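Nitroreductase family protein (PDB 4QLX) probably reduces the carbon-carbon double bond of 10-oxo-(11E)-octadecenoate with FMN and NADH, a step in bacterial saturation of polyunsaturated fatty acids. Local coordinates at residues A[116-119]-A[120-123]; A[151-154]-A[155-158]. All coordinates share one frame; numbering follows the deposited sequence.

How the interactions relate
The 116-119/120-123 contact (interaction 1) and the 151-154/155-158 contact (interaction 2) lie on consecutive helices, 118-133 and 137-161, with centres about 32 Å apart and nearest atoms about 21 Å apart, so they do not touch. Interaction 1 is peripheral, its centre about 34 Å from that of the chain, and lines the product pocket: Ile116 and Arg120 meet the carboxylate end of bound 10-oxooctadecanoic acid. Interaction 2 is central and wholly buried at the subunit interface; the side chain of Met153 comes within about 4 Å of that of Arg22, an FMN-binding residue, and that of Leu156 lies about 7 Å from a bound FMN.

Interaction 1. Residues A[116-119]-A[120-123]; sequences ITKE and RLDQ. With KTC (10-oxooctadecanoic acid), chain D.
Thr117 and Arg120 meet where the hydroxyl of the threonine reaches forward to the first turn of the helix: with chi1 at 71°, OG1 sits between the backbone N and the carbonyl carbon and accepts from Arg120 N at 2.9 Å. From there the arginine runs outward, CG anti to its own N (chi1 -168°) and the chain bent at chi2, carrying the guanidinium to the acid end of 10-oxooctadecanoic acid. NE meets KTC O edge-on in a weak hydrogen bond of 3.4 Å. On its other flank NH1 donates to Gln123 OE1 at 2.7 Å, the amide oxygen lying somewhat out of the guanidinium plane; this bond and the weak one to the ligand together probably limit rotation of the group. Thr117 is thus the N-cap of helix 118-133, whose first turn forms part of the pocket for the fatty acid; Cys53 N also binds the ligand, and Phe79 of the second subunit packs on Arg120. Ile116, just ahead of the cap, splits its branches: CG2 approaches KTC C16 at 3.9 Å, while the side chains of Ile116 and Leu121 cross at about a right angle, with CD1 of Ile116 3.8 Å from Leu121 CB. Leu121 in turn packs on Trp107 and Tyr111 of helix 103-112. Toward solvent, Lys118 slants across the Asp122 carboxylate, CE 3.7 Å from OD1; its ammonium group stays beyond salt-bridge range and makes a cation-pi contact with Tyr111.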
# COMPACT_ATOMS: atom_id res chain seq x y z
N ILE A 116 -0.38 -25.33 10.00
CA ILE A 116 0.13 -25.90 8.76
C ILE A 116 0.72 -27.27 9.03
O ILE A 116 1.09 -27.59 10.17
CB ILE A 116 1.23 -25.01 8.09
CG1 ILE A 116 2.43 -24.83 9.03
CG2 ILE A 116 0.66 -23.65 7.67
CD1 ILE A 116 3.59 -24.10 8.39
N THR A 117 0.78 -28.10 8.00
CA THR A 117 1.40 -29.40 8.11
C THR A 117 2.92 -29.32 8.12
O THR A 117 3.50 -28.33 7.68
CB THR A 117 0.99 -30.32 6.96
OG1 THR A 117 1.61 -29.86 5.76
CG2 THR A 117 -0.53 -30.30 6.80
N LYS A 118 3.55 -30.38 8.61
CA LYS A 118 5.00 -30.50 8.60
C LYS A 118 5.53 -30.35 7.19
O LYS A 118 6.54 -29.69 6.95
CB LYS A 118 5.44 -31.85 9.19
CG LYS A 118 6.95 -32.03 9.24
CD LYS A 118 7.57 -30.98 10.16
CE LYS A 118 9.06 -31.22 10.34
NZ LYS A 118 9.60 -30.32 11.40
N GLU A 119 4.84 -30.98 6.25
CA GLU A 119 5.26 -30.95 4.86
C GLU A 119 5.20 -29.52 4.31
O GLU A 119 6.12 -29.08 3.61
CB GLU A 119 4.39 -31.89 4.03
CG GLU A 119 4.66 -31.79 2.56
CD GLU A 119 3.40 -31.96 1.74
OE1 GLU A 119 2.58 -31.01 1.69
OE2 GLU A 119 3.22 -33.06 1.15
N ARG A 120 4.13 -28.81 4.66
CA ARG A 120 3.97 -27.43 4.24
C ARG A 120 5.09 -26.55 4.81
O ARG A 120 5.73 -25.79 4.08
CB ARG A 120 2.59 -26.91 4.67
CG ARG A 120 2.19 -25.58 4.05
CD ARG A 120 2.43 -25.59 2.55
NE ARG A 120 1.80 -24.46 1.87
CZ ARG A 120 2.18 -24.01 0.68
NH1 ARG A 120 3.19 -24.58 0.04
NH2 ARG A 120 1.54 -22.97 0.14
N LEU A 121 5.33 -26.68 6.11
CA LEU A 121 6.43 -25.98 6.77
C LEU A 121 7.77 -26.20 6.07
O LEU A 121 8.56 -25.27 5.90
CB LEU A 121 6.53 -26.43 8.23
CG LEU A 121 7.73 -25.87 8.99
CD1 LEU A 121 7.51 -24.40 9.33
CD2 LEU A 121 8.05 -26.68 10.24
N ASP A 122 8.02 -27.44 5.67
CA ASP A 122 9.27 -27.77 5.00
C ASP A 122 9.37 -27.08 3.64
O ASP A 122 10.45 -26.67 3.23
CB ASP A 122 9.42 -29.29 4.85
CG ASP A 122 9.60 -30.01 6.20
OD1 ASP A 122 9.88 -29.33 7.22
OD2 ASP A 122 9.46 -31.26 6.23
N GLN A 123 8.24 -26.95 2.95
CA GLN A 123 8.21 -26.23 1.67
C GLN A 123 8.57 -24.76 1.90
O GLN A 123 9.40 -24.18 1.19
CB GLN A 123 6.84 -26.38 0.99
CG GLN A 123 6.48 -27.85 0.63
CD GLN A 123 5.05 -28.02 0.11
OE1 GLN A 123 4.27 -27.06 0.08
NE2 GLN A 123 4.70 -29.25 -0.29
O1 KTC D . -1.70 -21.74 2.83
C17 KTC D . -0.92 -22.42 3.51
O KTC D . -1.09 -23.74 3.58
C16 KTC D . 0.21 -21.75 4.24
C15 KTC D . 0.61 -20.52 3.45
C14 KTC D . 2.10 -20.52 3.19
C13 KTC D . 2.73 -19.37 3.96
C12 KTC D . 3.25 -18.34 2.98
C11 KTC D . 4.66 -18.67 2.57
C10 KTC D . 5.43 -17.37 2.38
C9 KTC D . 5.50 -17.01 0.91
C8 KTC D . 6.05 -15.62 0.82
O2 KTC D . 5.53 -14.71 1.46
C7 KTC D . 7.25 -15.38 -0.08
C6 KTC D . 7.55 -13.89 -0.13
C5 KTC D . 8.39 -13.55 -1.35
C4 KTC D . 9.86 -13.49 -0.98
C3 KTC D . 10.73 -13.17 -2.19
C2 KTC D . 12.18 -13.55 -1.91
C1 KTC D . 12.59 -13.11 -0.51
C KTC D . 14.06 -13.35 -0.22

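Interaction 2. Residues A[151-154]-A[155-158]; sequences VGMQ and LLLV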
# COMPACT_ATOMS: atom_id res chain seq x y z
N VAL A 151 2.33 -1.08 4.20
CA VAL A 151 1.78 -0.69 5.50
C VAL A 151 1.56 0.83 5.51
O VAL A 151 0.60 1.32 6.12
CB VAL A 151 2.68 -1.16 6.70
CG1 VAL A 151 3.90 -0.26 6.87
CG2 VAL A 151 1.88 -1.17 7.99
N GLY A 152 2.41 1.58 4.81
CA GLY A 152 2.23 3.02 4.71
C GLY A 152 0.95 3.39 3.98
O GLY A 152 0.20 4.30 4.39
N MET A 153 0.70 2.69 2.89
CA MET A 153 -0.55 2.86 2.15
C MET A 153 -1.75 2.55 3.04
O MET A 153 -2.74 3.26 3.01
CB MET A 153 -0.56 1.95 0.90
CG MET A 153 -1.78 2.20 -0.05
SD MET A 153 -1.82 3.86 -0.78
CE MET A 153 -3.25 4.58 0.04
N GLN A 154 -1.69 1.49 3.84
CA GLN A 154 -2.83 1.20 4.70
C GLN A 154 -2.98 2.29 5.76
O GLN A 154 -4.10 2.65 6.10
CB GLN A 154 -2.72 -0.19 5.35
CG GLN A 154 -3.02 -1.30 4.33
CD GLN A 154 -3.79 -2.49 4.91
OE1 GLN A 154 -4.66 -3.06 4.24
NE2 GLN A 154 -3.47 -2.86 6.15
N LEU A 155 -1.86 2.85 6.23
CA LEU A 155 -1.93 3.86 7.29
C LEU A 155 -2.59 5.15 6.75
O LEU A 155 -3.31 5.84 7.48
CB LEU A 155 -0.52 4.15 7.85
CG LEU A 155 -0.43 5.11 9.04
CD1 LEU A 155 -1.41 4.73 10.14
CD2 LEU A 155 0.98 5.15 9.60
N LEU A 156 -2.37 5.46 5.48
CA LEU A 156 -3.02 6.62 4.85
C LEU A 156 -4.54 6.44 4.84
O LEU A 156 -5.29 7.41 5.03
CB LEU A 156 -2.51 6.83 3.43
CG LEU A 156 -1.07 7.28 3.19
CD1 LEU A 156 -0.81 7.29 1.71
CD2 LEU A 156 -0.82 8.69 3.75
N LEU A 157 -4.98 5.20 4.63
CA LEU A 157 -6.41 4.91 4.59
C LEU A 157 -6.96 4.89 6.01
O LEU A 157 -8.02 5.45 6.28
CB LEU A 157 -6.68 3.56 3.87
CG LEU A 157 -6.20 3.55 2.42
CD1 LEU A 157 -6.35 2.21 1.73
CD2 LEU A 157 -6.96 4.63 1.62
N VAL A 158 -6.23 4.25 6.92
CA VAL A 158 -6.63 4.19 8.32
C VAL A 158 -6.82 5.60 8.86
O VAL A 158 -7.81 5.89 9.53
CB VAL A 158 -5.59 3.43 9.17
CG1 VAL A 158 -5.87 3.63 10.65
CG2 VAL A 158 -5.63 1.94 8.83
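Gln154 O takes the shortest polar bond of the contact, from Val158 N at 2.8 Å and almost straight at 167°, and Leu157 N adds a second, weak and strongly bent one at 3.1 Å. Val158 CG2 also lies against this oxygen, 3.2 Å away. Leu157 N is shared, since it gives a further weak bond to Met153 O at 3.4 Å. On the side-chain level Met153 does the touching with its methyl end: CG is anti to the backbone N (chi1 -173°), and bends at chi2 and chi3 carry CE forward along the helix, toward its C-terminal end, 3.9 Å from Leu157 CG and 4.0 Å from Leu156 CD1. It crosses Leu156 at about a right angle and Leu157 obliquely. These two buried turns belong to helix 137-161, a dimer-interface helix of the nitroreductase fold: Leu157 packs on Leu157 of the second subunit, and Met153 on Gln154 of that subunit. Cutting Leu157 back to an alanine is likely to leave Met153 CE without one of its two leucine neighbours and to open a gap against Leu157 of the second subunit. Within its own chain, Gln154 NE2 is held by Ala46 O and Thr48 OG1, and Leu156 rests on Ala166 and Ala168 of strand 165-169.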